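Oxygenase-reductase (Streptomyces fradiae, PDB 4OSP) is, in the C-terminal domain described here, an NADP-dependent short-chain reductase of urdamycin biosynthesis that acts as a C-6 ketoreductase on angucyclinones. Local coordinates at residues B[19-24]-B[31-36]; B[86-91]-B[143-148]. All blocks are in the same frame, centred on the assembly; numbering follows the deposited sequence.

In the fold
Both contacts belong to the Rossmann fold of the reductase domain, their centres 15 Å apart, and they follow one another along the chain. Contact 1 joins the first strand, 18-21, to helix 27-38 within the opening beta-alpha-beta unit, its centre about 7 Å from that of the chain, at the cofactor-binding end of the sheet. Contact 2, its centre about 17 Å from that of the chain, sets helix 80-96 against the loop between helix 121-142 and strand 151-155. It is peripheral packing, the side chains of Leu88 and the NADP-binding Leu75 being about 11 Å apart. The contacts touch where Leu20 CB lies 4.2 Å from Leu88 CD1, placing helix 80-96 on the sheet face away from helix 27-38.

Contact 1 of 2, residues B[19-24]-B[31-36]; sequences ALVTGS and ATAIRL
The first torsion of Val21 (chi1 -171°) sets CG1 opposite its backbone N and CG2 beside it, so the two methyls spread along helix 27-38 and reach different residues. Val21 CG1 meets Thr32 CG2 at 4.1 Å, the two side chains crossing at a slant. Val21 CG2 comes to 3.8 Å from Leu36 CD1 and also lies over the helix backbone, 4.1 Å from Ala33 CA. Leu36, with CG beside its own N and an extended second torsion, delivers that same CD1 to Ala19 CB at 4.0 Å; one methyl thus touches both inward-pointing residues of the strand. Strand 19-21 and helix 31-36 run nearly antiparallel, at 163°, with axes 8.9 Å apart, as expected of the first strand and first helix of a Rossmann beta-alpha-beta unit that continues into strand 42-47. The turn carries the NADP-binding residues Gly23, Ser25 and Arg26, with Ile28 following in the helix, and the sequence here fits the TGxxxGxG cofactor motif of classical short-chain dehydrogenases/reductases. Gly23 takes a positive phi of 55° there, which brings the chain round to Ser24, whose OG touches Ala33 CB at 3.3 Å, a polar atom against a methyl. Thr32 keeps its hydroxyl for the helix, bonding the backbone O of Ile28, while its methyl faces the strand. Val238 of helix 231-242 also packs on Thr32, and Val105 of the neighbouring strand 103-106 touches Val21.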
loop_
_atom_site.group_PDB
_atom_site.type_symbol
_atom_site.label_atom_id
_atom_site.label_comp_id
_atom_site.label_asym_id
_atom_site.label_seq_id
_atom_site.Cartn_x
_atom_site.Cartn_y
_atom_site.Cartn_z
ATOM N N ALA B 19 1.074 31.235 -2.155
ATOM C CA ALA B 19 1.760 29.959 -2.068
ATOM C C ALA B 19 3.264 30.133 -1.860
ATOM O O ALA B 19 3.839 31.162 -2.214
ATOM C CB ALA B 19 1.484 29.138 -3.325
ATOM N N LEU B 20 3.887 29.125 -1.260
ATOM C CA LEU B 20 5.342 29.024 -1.202
ATOM C C LEU B 20 5.724 27.681 -1.788
ATOM O O LEU B 20 5.164 26.649 -1.415
ATOM C CB LEU B 20 5.827 29.084 0.249
ATOM C CG LEU B 20 7.250 28.563 0.529
ATOM C CD1 LEU B 20 8.304 29.466 -0.072
ATOM C CD2 LEU B 20 7.510 28.377 2.016
ATOM N N VAL B 21 6.673 27.691 -2.709
ATOM C CA VAL B 21 7.216 26.455 -3.243
ATOM C C VAL B 21 8.699 26.473 -2.922
ATOM O O VAL B 21 9.398 27.377 -3.334
ATOM C CB VAL B 21 6.960 26.363 -4.769
ATOM C CG1 VAL B 21 7.327 24.999 -5.316
ATOM C CG2 VAL B 21 5.496 26.666 -5.080
ATOM N N THR B 22 9.169 25.516 -2.133
ATOM C CA THR B 22 10.589 25.479 -1.783
ATOM C C THR B 22 11.399 24.896 -2.922
ATOM O O THR B 22 10.876 24.114 -3.712
ATOM C CB THR B 22 10.877 24.703 -0.471
ATOM O OG1 THR B 22 10.445 23.343 -0.591
ATOM C CG2 THR B 22 10.182 25.365 0.707
ATOM N N GLY B 23 12.668 25.300 -3.018
ATOM C CA GLY B 23 13.566 24.838 -4.091
ATOM C C GLY B 23 12.951 25.102 -5.446
ATOM O O GLY B 23 12.824 24.209 -6.276
ATOM N N SER B 24 12.594 26.354 -5.663
ATOM C CA SER B 24 11.627 26.732 -6.670
ATOM C C SER B 24 12.272 27.433 -7.891
ATOM O O SER B 24 11.568 28.008 -8.745
ATOM C CB SER B 24 10.624 27.668 -6.009
ATOM O OG SER B 24 9.423 27.689 -6.721
ATOM N N ALA B 31 8.496 24.688 -12.317
ATOM C CA ALA B 31 7.253 24.497 -13.076
ATOM C C ALA B 31 6.018 24.572 -12.175
ATOM O O ALA B 31 4.950 25.072 -12.596
ATOM C CB ALA B 31 7.285 23.180 -13.829
ATOM N N THR B 32 6.159 24.074 -10.946
ATOM C CA THR B 32 5.079 24.137 -9.968
ATOM C C THR B 32 4.741 25.584 -9.638
ATOM O O THR B 32 3.559 25.979 -9.685
ATOM C CB THR B 32 5.425 23.372 -8.673
ATOM O OG1 THR B 32 5.651 21.989 -8.981
ATOM C CG2 THR B 32 4.285 23.483 -7.670
ATOM N N ALA B 33 5.776 26.373 -9.327
ATOM C CA ALA B 33 5.590 27.799 -9.067
ATOM C C ALA B 33 4.896 28.482 -10.256
ATOM O O ALA B 33 3.949 29.265 -10.076
ATOM C CB ALA B 33 6.921 28.475 -8.739
ATOM N N ILE B 34 5.340 28.154 -11.465
ATOM C CA ILE B 34 4.736 28.707 -12.680
ATOM C C ILE B 34 3.245 28.342 -12.837
ATOM O O ILE B 34 2.409 29.214 -13.117
ATOM C CB ILE B 34 5.561 28.327 -13.940
ATOM C CG1 ILE B 34 6.891 29.102 -13.949
ATOM C CG2 ILE B 34 4.764 28.573 -15.222
ATOM C CD1 ILE B 34 7.939 28.560 -14.912
ATOM N N ARG B 35 2.906 27.069 -12.638
ATOM C CA ARG B 35 1.516 26.640 -12.825
ATOM C C ARG B 35 0.568 27.254 -11.780
ATOM O O ARG B 35 -0.547 27.675 -12.114
ATOM C CB ARG B 35 1.393 25.097 -12.873
ATOM C CG ARG B 35 -0.039 24.580 -13.045
ATOM C CD ARG B 35 -0.640 25.003 -14.379
ATOM N NE ARG B 35 -2.104 24.886 -14.423
ATOM C CZ ARG B 35 -2.754 23.863 -14.975
ATOM N NH1 ARG B 35 -2.078 22.855 -15.520
ATOM N NH2 ARG B 35 -4.077 23.843 -14.990
ATOM N N LEU B 36 1.017 27.310 -10.525
ATOM C CA LEU B 36 0.248 27.965 -9.461
ATOM C C LEU B 36 -0.043 29.432 -9.779
ATOM O O LEU B 36 -1.194 29.867 -9.715
ATOM C CB LEU B 36 0.956 27.826 -8.104
ATOM C CG LEU B 36 1.066 26.401 -7.548
ATOM C CD1 LEU B 36 1.872 26.382 -6.253
ATOM C CD2 LEU B 36 -0.296 25.750 -7.354
#

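Contact 2 of 2, residues B[86-91]-B[143-148]; sequences LALERG and LTLIPD
Leu145 reaches across to helix 80-96, and its chain can be followed outward from CB, which points toward the helix. CG stands beside the backbone N (chi1 -52°), and the branch carries both methyls to the carboxylate end of Glu89, with Leu145 CG itself 4.0 Å from Glu89 OE2. Leu145 CD1 touches two residues of the helix: it is 4.1 Å from Leu88 CD2, the two leucine side chains pointing opposite ways as they pass, and 4.0 Å from Glu89 CG. Leu145 CD2 makes the closest approach, 3.3 Å from Glu89 OE2. The helix is one of those flanking the parallel sheet of the Rossmann fold, and Leu145 sits in the loop between helix 121-142 and strand 151-155, its backbone bonded to that of Leu101. Glu89 sets out to one side, but its chain is extended beyond CG (chi2 -172°), which brings the carboxylate across the leucine at an angle. OE2 also forms a salt bridge with Arg141 near the end of helix 121-142, which probably offsets the cost of setting a carboxylate oxygen against two methyls. Thr99, in the loop after helix 80-96, packs against Leu145 as well.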
loop_
_atom_site.group_PDB
_atom_site.type_symbol
_atom_site.label_atom_id
_atom_site.label_comp_id
_atom_site.label_asym_id
_atom_site.label_seq_id
_atom_site.Cartn_x
_atom_site.Cartn_y
_atom_site.Cartn_z
ATOM N N LEU B 86 11.078 34.805 7.757
ATOM C CA LEU B 86 11.327 36.246 7.828
ATOM C C LEU B 86 11.094 36.869 6.456
ATOM O O LEU B 86 10.311 37.824 6.310
ATOM C CB LEU B 86 12.758 36.511 8.283
ATOM C CG LEU B 86 13.131 37.893 8.827
ATOM C CD1 LEU B 86 12.472 38.154 10.182
ATOM C CD2 LEU B 86 14.648 38.007 8.946
ATOM N N ALA B 87 11.746 36.296 5.448
ATOM C CA ALA B 87 11.624 36.776 4.074
ATOM C C ALA B 87 10.218 36.524 3.524
ATOM O O ALA B 87 9.626 37.394 2.878
ATOM C CB ALA B 87 12.681 36.125 3.193
ATOM N N LEU B 88 9.662 35.354 3.824
ATOM C CA LEU B 88 8.326 35.018 3.357
ATOM C C LEU B 88 7.292 36.031 3.859
ATOM O O LEU B 88 6.476 36.539 3.083
ATOM C CB LEU B 88 7.938 33.588 3.780
ATOM C CG LEU B 88 6.526 33.131 3.410
ATOM C CD1 LEU B 88 6.427 32.932 1.904
ATOM C CD2 LEU B 88 6.143 31.857 4.151
ATOM N N GLU B 89 7.347 36.324 5.153
ATOM C CA GLU B 89 6.362 37.187 5.800
ATOM C C GLU B 89 6.451 38.655 5.367
ATOM O O GLU B 89 5.428 39.291 5.117
ATOM C CB GLU B 89 6.461 37.064 7.321
ATOM C CG GLU B 89 5.928 35.742 7.858
ATOM C CD GLU B 89 5.857 35.693 9.378
ATOM O OE1 GLU B 89 6.394 36.593 10.056
ATOM O OE2 GLU B 89 5.259 34.749 9.902
ATOM N N ARG B 90 7.667 39.185 5.275
ATOM C CA ARG B 90 7.869 40.516 4.718
ATOM C C ARG B 90 7.271 40.598 3.304
ATOM O O ARG B 90 6.421 41.445 3.036
ATOM C CB ARG B 90 9.351 40.878 4.706
ATOM C CG ARG B 90 9.636 42.350 4.427
ATOM C CD ARG B 90 11.099 42.695 4.677
ATOM N NE ARG B 90 11.970 42.119 3.651
ATOM C CZ ARG B 90 12.614 40.963 3.771
ATOM N NH1 ARG B 90 12.504 40.246 4.879
ATOM N NH2 ARG B 90 13.374 40.523 2.781
ATOM N N GLY B 91 7.681 39.682 2.425
ATOM C CA GLY B 91 7.202 39.665 1.045
ATOM C C GLY B 91 5.690 39.561 0.903
ATOM O O GLY B 91 5.091 40.230 0.052
ATOM N N LEU B 143 2.151 26.432 9.997
ATOM C CA LEU B 143 0.827 26.273 10.610
ATOM C C LEU B 143 0.301 27.579 11.180
ATOM O O LEU B 143 -0.906 27.792 11.250
ATOM C CB LEU B 143 0.834 25.211 11.713
ATOM C CG LEU B 143 1.153 23.751 11.376
ATOM C CD1 LEU B 143 0.890 22.909 12.613
ATOM C CD2 LEU B 143 0.348 23.224 10.202
ATOM N N THR B 144 1.208 28.457 11.575
ATOM C CA THR B 144 0.822 29.768 12.076
ATOM C C THR B 144 0.258 30.685 10.985
ATOM O O THR B 144 -0.443 31.648 11.289
ATOM C CB THR B 144 1.999 30.482 12.770
ATOM O OG1 THR B 144 1.573 31.782 13.184
ATOM C CG2 THR B 144 3.171 30.647 11.825
ATOM N N LEU B 145 0.558 30.383 9.722
ATOM C CA LEU B 145 0.153 31.243 8.619
ATOM C C LEU B 145 -0.962 30.643 7.760
ATOM O O LEU B 145 -1.737 31.376 7.155
ATOM C CB LEU B 145 1.358 31.595 7.745
ATOM C CG LEU B 145 2.599 32.157 8.457
ATOM C CD1 LEU B 145 3.718 32.417 7.453
ATOM C CD2 LEU B 145 2.283 33.438 9.222
ATOM N N ILE B 146 -1.040 29.313 7.708
ATOM C CA ILE B 146 -2.042 28.642 6.877
ATOM C C ILE B 146 -3.430 28.722 7.502
ATOM O O ILE B 146 -3.619 28.314 8.643
ATOM C CB ILE B 146 -1.670 27.168 6.589
ATOM C CG1 ILE B 146 -0.299 27.098 5.883
ATOM C CG2 ILE B 146 -2.770 26.484 5.775
ATOM C CD1 ILE B 146 0.324 25.724 5.882
ATOM N N PRO B 147 -4.404 29.269 6.748
ATOM C CA PRO B 147 -5.785 29.381 7.214
ATOM C C PRO B 147 -6.503 28.032 7.161
ATOM O O PRO B 147 -6.043 27.113 6.479
ATOM C CB PRO B 147 -6.419 30.319 6.176
ATOM C CG PRO B 147 -5.641 30.068 4.924
ATOM C CD PRO B 147 -4.232 29.798 5.376
ATOM N N ASP B 148 -7.624 27.917 7.870
ATOM C CA ASP B 148 -8.549 26.825 7.638
ATOM C C ASP B 148 -8.882 26.773 6.156
ATOM O O ASP B 148 -9.055 27.801 5.540
ATOM C CB ASP B 148 -9.834 27.035 8.440
ATOM C CG ASP B 148 -9.668 26.698 9.908
ATOM O OD1 ASP B 148 -8.525 26.783 10.428
ATOM O OD2 ASP B 148 -10.688 26.329 10.540
#